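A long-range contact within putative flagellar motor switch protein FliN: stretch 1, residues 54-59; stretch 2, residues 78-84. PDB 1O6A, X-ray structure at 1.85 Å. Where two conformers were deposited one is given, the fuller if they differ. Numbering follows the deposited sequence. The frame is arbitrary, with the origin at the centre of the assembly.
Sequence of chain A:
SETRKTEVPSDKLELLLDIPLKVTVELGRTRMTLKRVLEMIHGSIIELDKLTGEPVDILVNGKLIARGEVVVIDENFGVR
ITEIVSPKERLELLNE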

ATOM      1  N   GLU A  54     -15.283   1.207   0.788  1.00 12.63           N
ATOM      2  CA  GLU A  54     -14.424   0.023   0.905  1.00 15.42           C
ATOM      3  C   GLU A  54     -13.268   0.240   1.844  1.00 15.56           C
ATOM      4  O   GLU A  54     -12.802   1.373   2.010  1.00 16.07           O
ATOM      5  N   PRO A  55     -12.791  -0.839   2.466  1.00 12.16           N
ATOM      6  CA  PRO A  55     -11.641  -0.761   3.364  1.00 14.26           C
ATOM      7  C   PRO A  55     -10.311  -0.731   2.589  1.00 14.33           C
ATOM      8  O   PRO A  55     -10.307  -1.008   1.384  1.00 18.72           O
ATOM      9  N   VAL A  56      -9.230  -0.362   3.256  1.00 13.05           N
ATOM     10  CA  VAL A  56      -7.898  -0.380   2.648  1.00 13.51           C
ATOM     11  C   VAL A  56      -7.363  -1.795   2.713  1.00 12.16           C
ATOM     12  O   VAL A  56      -7.829  -2.613   3.529  1.00 13.95           O
ATOM     13  N   ASP A  57      -6.442  -2.098   1.834  1.00 14.75           N
ATOM     14  CA  ASP A  57      -5.881  -3.438   1.774  1.00 14.07           C
ATOM     15  C   ASP A  57      -4.594  -3.589   2.584  1.00 14.85           C
ATOM     16  O   ASP A  57      -3.749  -2.696   2.586  1.00 16.33           O
ATOM     17  N   ILE A  58      -4.424  -4.763   3.195  1.00 14.62           N
ATOM     18  CA  ILE A  58      -3.263  -5.018   4.034  1.00 12.15           C
ATOM     19  C   ILE A  58      -2.566  -6.240   3.502  1.00 12.31           C
ATOM     20  O   ILE A  58      -3.160  -7.306   3.469  1.00 13.15           O
ATOM     21  N   LEU A  59      -1.347  -6.045   3.001  1.00 12.11           N
ATOM     22  CA  LEU A  59      -0.575  -7.107   2.355  1.00 14.66           C
ATOM     23  C   LEU A  59       0.623  -7.461   3.230  1.00 15.39           C
ATOM     24  O   LEU A  59       1.256  -6.580   3.824  1.00 17.69           O
ATOM     25  N   GLY A  78      -2.222   4.470  11.155  1.00 18.48           N
ATOM     26  CA  GLY A  78      -2.343   3.040  11.348  1.00 19.82           C
ATOM     27  C   GLY A  78      -3.588   2.500  10.661  1.00 19.34           C
ATOM     28  O   GLY A  78      -4.340   3.266  10.034  1.00 18.24           O
ATOM     29  N   VAL A  79      -3.813   1.184  10.816  1.00 17.50           N
ATOM     30  CA  VAL A  79      -5.004   0.534  10.285  0.60 15.96           C
ATOM     31  C   VAL A  79      -5.586  -0.383  11.377  1.00 15.31           C
ATOM     32  O   VAL A  79      -4.841  -1.067  12.098  1.00 16.50           O
ATOM     33  N   ARG A  80      -6.907  -0.356  11.535  1.00 13.81           N
ATOM     34  CA  ARG A  80      -7.614  -1.281  12.393  1.00 14.55           C
ATOM     35  C   ARG A  80      -8.179  -2.342  11.471  1.00 15.58           C
ATOM     36  O   ARG A  80      -8.873  -2.018  10.488  1.00 17.46           O
ATOM     37  N   ILE A  81      -7.873  -3.597  11.763  1.00 15.64           N
ATOM     38  CA  ILE A  81      -8.324  -4.711  10.930  0.50 14.87           C
ATOM     39  C   ILE A  81      -9.855  -4.855  11.032  1.00 14.51           C
ATOM     40  O   ILE A  81     -10.412  -4.984  12.134  1.00 15.27           O
ATOM     41  N   THR A  82     -10.511  -4.862   9.880  1.00 14.37           N
ATOM     42  CA  THR A  82     -11.951  -5.087   9.774  1.00 14.66           C
ATOM     43  C   THR A  82     -12.297  -6.418   9.098  1.00 17.75           C
ATOM     44  O   THR A  82     -13.404  -6.888   9.223  1.00 16.03           O
ATOM     45  N   GLU A  83     -11.377  -6.981   8.321  1.00 13.16           N
ATOM     46  CA  GLU A  83     -11.589  -8.243   7.637  1.00 14.87           C
ATOM     47  C   GLU A  83     -10.248  -8.970   7.661  1.00 14.50           C
ATOM     48  O   GLU A  83      -9.213  -8.388   7.393  1.00 13.84           O
ATOM     49  N   ILE A  84     -10.250 -10.234   7.987  1.00 14.67           N
ATOM     50  CA  ILE A  84      -8.972 -10.983   7.909  1.00 14.38           C
ATOM     51  C   ILE A  84      -9.206 -12.455   7.633  1.00 18.19           C
ATOM     52  O   ILE A  84     -10.198 -12.988   8.044  1.00 16.18           O
TER

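What holds the centre of this contact together? Three buried aliphatic side chains do most of the work, Val56 and Ile58 from the first strand and Val79 from the second. Val79 points its CA-to-CB bond toward the first stretch and takes the p rotamer (chi1 67°). CG2 of Val79 lies 3.6 Å from CG2 of Val56, and both CG1 and CG2 of Val79 lie 4.0 Å from CD1 of Ile58. Val56, in the m rotamer with chi1 at -62°, sets its CA-to-CB bond sideways to the second stretch, yet its CG2 methyl still reaches the valine opposite. These are van der Waals contacts between hydrocarbon groups, and they need no exact alignment of donors and acceptors.

How does Ile58 extend this apolar patch? Its CA-to-CB bond points toward the second stretch, and with chi1 at -59° (m) and chi2 at 160° (t) the side chain brings its terminal methyl against two neighbours. Besides its contact with Val79, CD1 of Ile58 comes within 4.0 Å of CG1 of Ile81. Ile81 has its CA-to-CB bond sideways and adopts m and t for chi1 and chi2; 17 Å² of it is covered, against 53 Å² for Val79. Ile58 has 60 Å² covered by the second stretch, the largest area of any residue in the pair, in keeping with a long side chain that meets two residues on the same strand.

Why do side chains, rather than backbone hydrogen bonds, join the two strands? Their axes run at 91° to each other and come no closer than 9.1 Å, so residues 56-59 and 78-81 cross as layers instead of lying side by side as neighbours in one sheet. The CA atoms of Val56 and Val79 are 8.2 Å apart. Aliphatic side chains fill that gap, and no hydrogen bond links the two stretches. Along each strand the alternation is evident: Asp57, between Val56 and Ile58, has its CA-to-CB bond directed away, and so does Arg80, between Val79 and Ile81. Neither touches the opposite stretch.

What happens at the polar edge? Pro55 meets the second stretch where the chain turns a corner at Thr82, and the CA-to-CB bonds of Pro55, Thr82 and Glu83 all point toward the opposite stretch. CB of Pro55 is 4.0 Å from OG1 of Thr82, whose chi1 is 60° (p). The ring, puckered C-gamma endo, also brings its CG to 3.6 Å from OE2 of Glu83, which reaches it through an extended arm with chi1 at -62° (m) and chi2 at 170° (t). In both cases a proline carbon faces an oxygen, so these contacts are packing alone; the hydroxyl of Thr82 and both carboxylate oxygens of Glu83 are hydrogen-bonded elsewhere in the structure. Across the two stretches the total buried surface is a modest 239 Å².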

ATOM      1  CB  GLU A  54     -13.873  -0.384  -0.427  1.00 15.54           C
ATOM      2  CG  GLU A  54     -14.915  -0.838  -1.427  1.00 19.55           C
ATOM      3  CD  GLU A  54     -14.252  -1.530  -2.598  1.00 24.23           C
ATOM      4  OE1 GLU A  54     -13.642  -0.804  -3.417  1.00 13.53           O
ATOM      5  OE2 GLU A  54     -14.327  -2.779  -2.703  1.00 20.34           O
ATOM      6  CB  PRO A  55     -11.752  -2.079   4.151  1.00 15.69           C
ATOM      7  CG  PRO A  55     -12.346  -3.043   3.147  1.00 13.51           C
ATOM      8  CD  PRO A  55     -13.333  -2.208   2.388  1.00 15.29           C
ATOM      9  CB  VAL A  56      -6.902   0.587   3.322  1.00 13.03           C
ATOM     10  CG1 VAL A  56      -7.413   2.007   3.161  1.00 22.23           C
ATOM     11  CG2 VAL A  56      -6.630   0.233   4.753  1.00 20.48           C
ATOM     12  CB  ASP A  57      -5.575  -3.806   0.336  1.00 15.08           C
ATOM     13  CG  ASP A  57      -6.805  -3.650  -0.552  1.00 25.81           C
ATOM     14  OD1 ASP A  57      -7.830  -4.275  -0.201  1.00 17.67           O
ATOM     15  OD2 ASP A  57      -6.876  -2.832  -1.497  1.00 22.25           O
ATOM     16  CB  ILE A  58      -3.701  -5.291   5.483  1.00 12.93           C
ATOM     17  CG1 ILE A  58      -4.488  -4.098   6.038  1.00 15.38           C
ATOM     18  CG2 ILE A  58      -2.502  -5.611   6.357  1.00 15.02           C
ATOM     19  CD1 ILE A  58      -5.328  -4.466   7.204  1.00 20.28           C
ATOM     20  CB  LEU A  59      -0.086  -6.661   0.986  1.00 14.53           C
ATOM     21  CG  LEU A  59      -1.218  -6.475  -0.035  1.00 19.68           C
ATOM     22  CD1 LEU A  59      -1.854  -5.105   0.100  1.00 23.27           C
ATOM     23  CD2 LEU A  59      -0.709  -6.727  -1.433  1.00 25.14           C
ATOM     24  CB  VAL A  79      -4.668  -0.165   8.904  0.60 17.02           C
ATOM     25  CG1 VAL A  79      -3.692  -1.340   9.065  0.60 16.49           C
ATOM     26  CG2 VAL A  79      -5.927  -0.598   8.165  0.60 20.11           C
ATOM     27  CB  ARG A  80      -8.745  -0.573  13.115  1.00 14.62           C
ATOM     28  CG  ARG A  80      -9.527  -1.503  14.059  1.00 20.53           C
ATOM     29  CD  ARG A  80     -10.722  -0.826  14.610  1.00 23.76           C
ATOM     30  NE  ARG A  80     -10.318   0.257  15.499  1.00 25.53           N
ATOM     31  CZ  ARG A  80     -10.620   1.527  15.328  1.00 24.14           C
ATOM     32  NH1 ARG A  80     -11.355   1.936  14.307  1.00 22.35           N
ATOM     33  NH2 ARG A  80     -10.200   2.411  16.213  1.00 27.72           N
ATOM     34  CB  ILE A  81      -7.592  -6.011  11.354  0.50 13.26           C
ATOM     35  CG1 ILE A  81      -6.134  -5.947  10.886  0.50 17.12           C
ATOM     36  CG2 ILE A  81      -8.285  -7.259  10.821  0.50 15.52           C
ATOM     37  CD1 ILE A  81      -5.240  -6.989  11.507  0.50 16.02           C
ATOM     38  CB  THR A  82     -12.637  -3.966   9.045  1.00 15.55           C
ATOM     39  OG1 THR A  82     -12.117  -3.817   7.706  1.00 15.75           O
ATOM     40  CG2 THR A  82     -12.405  -2.612   9.750  1.00 19.11           C
ATOM     41  CB  GLU A  83     -12.024  -8.068   6.175  1.00 16.31           C
ATOM     42  CG  GLU A  83     -13.351  -7.354   5.957  1.00 22.08           C
ATOM     43  CD  GLU A  83     -13.578  -7.010   4.500  1.00 32.42           C
ATOM     44  OE1 GLU A  83     -13.112  -7.770   3.617  1.00 28.08           O
ATOM     45  OE2 GLU A  83     -14.179  -5.954   4.233  1.00 28.77           O
ATOM     46  CB  ILE A  84      -8.147 -10.720   9.176  1.00 14.09           C
ATOM     47  CG1 ILE A  84      -6.714 -11.240   9.028  1.00 17.23           C
ATOM     48  CG2 ILE A  84      -8.854 -11.308  10.435  1.00 19.39           C
ATOM     49  CD1 ILE A  84      -5.790 -10.697  10.091  1.00 19.10           C
TER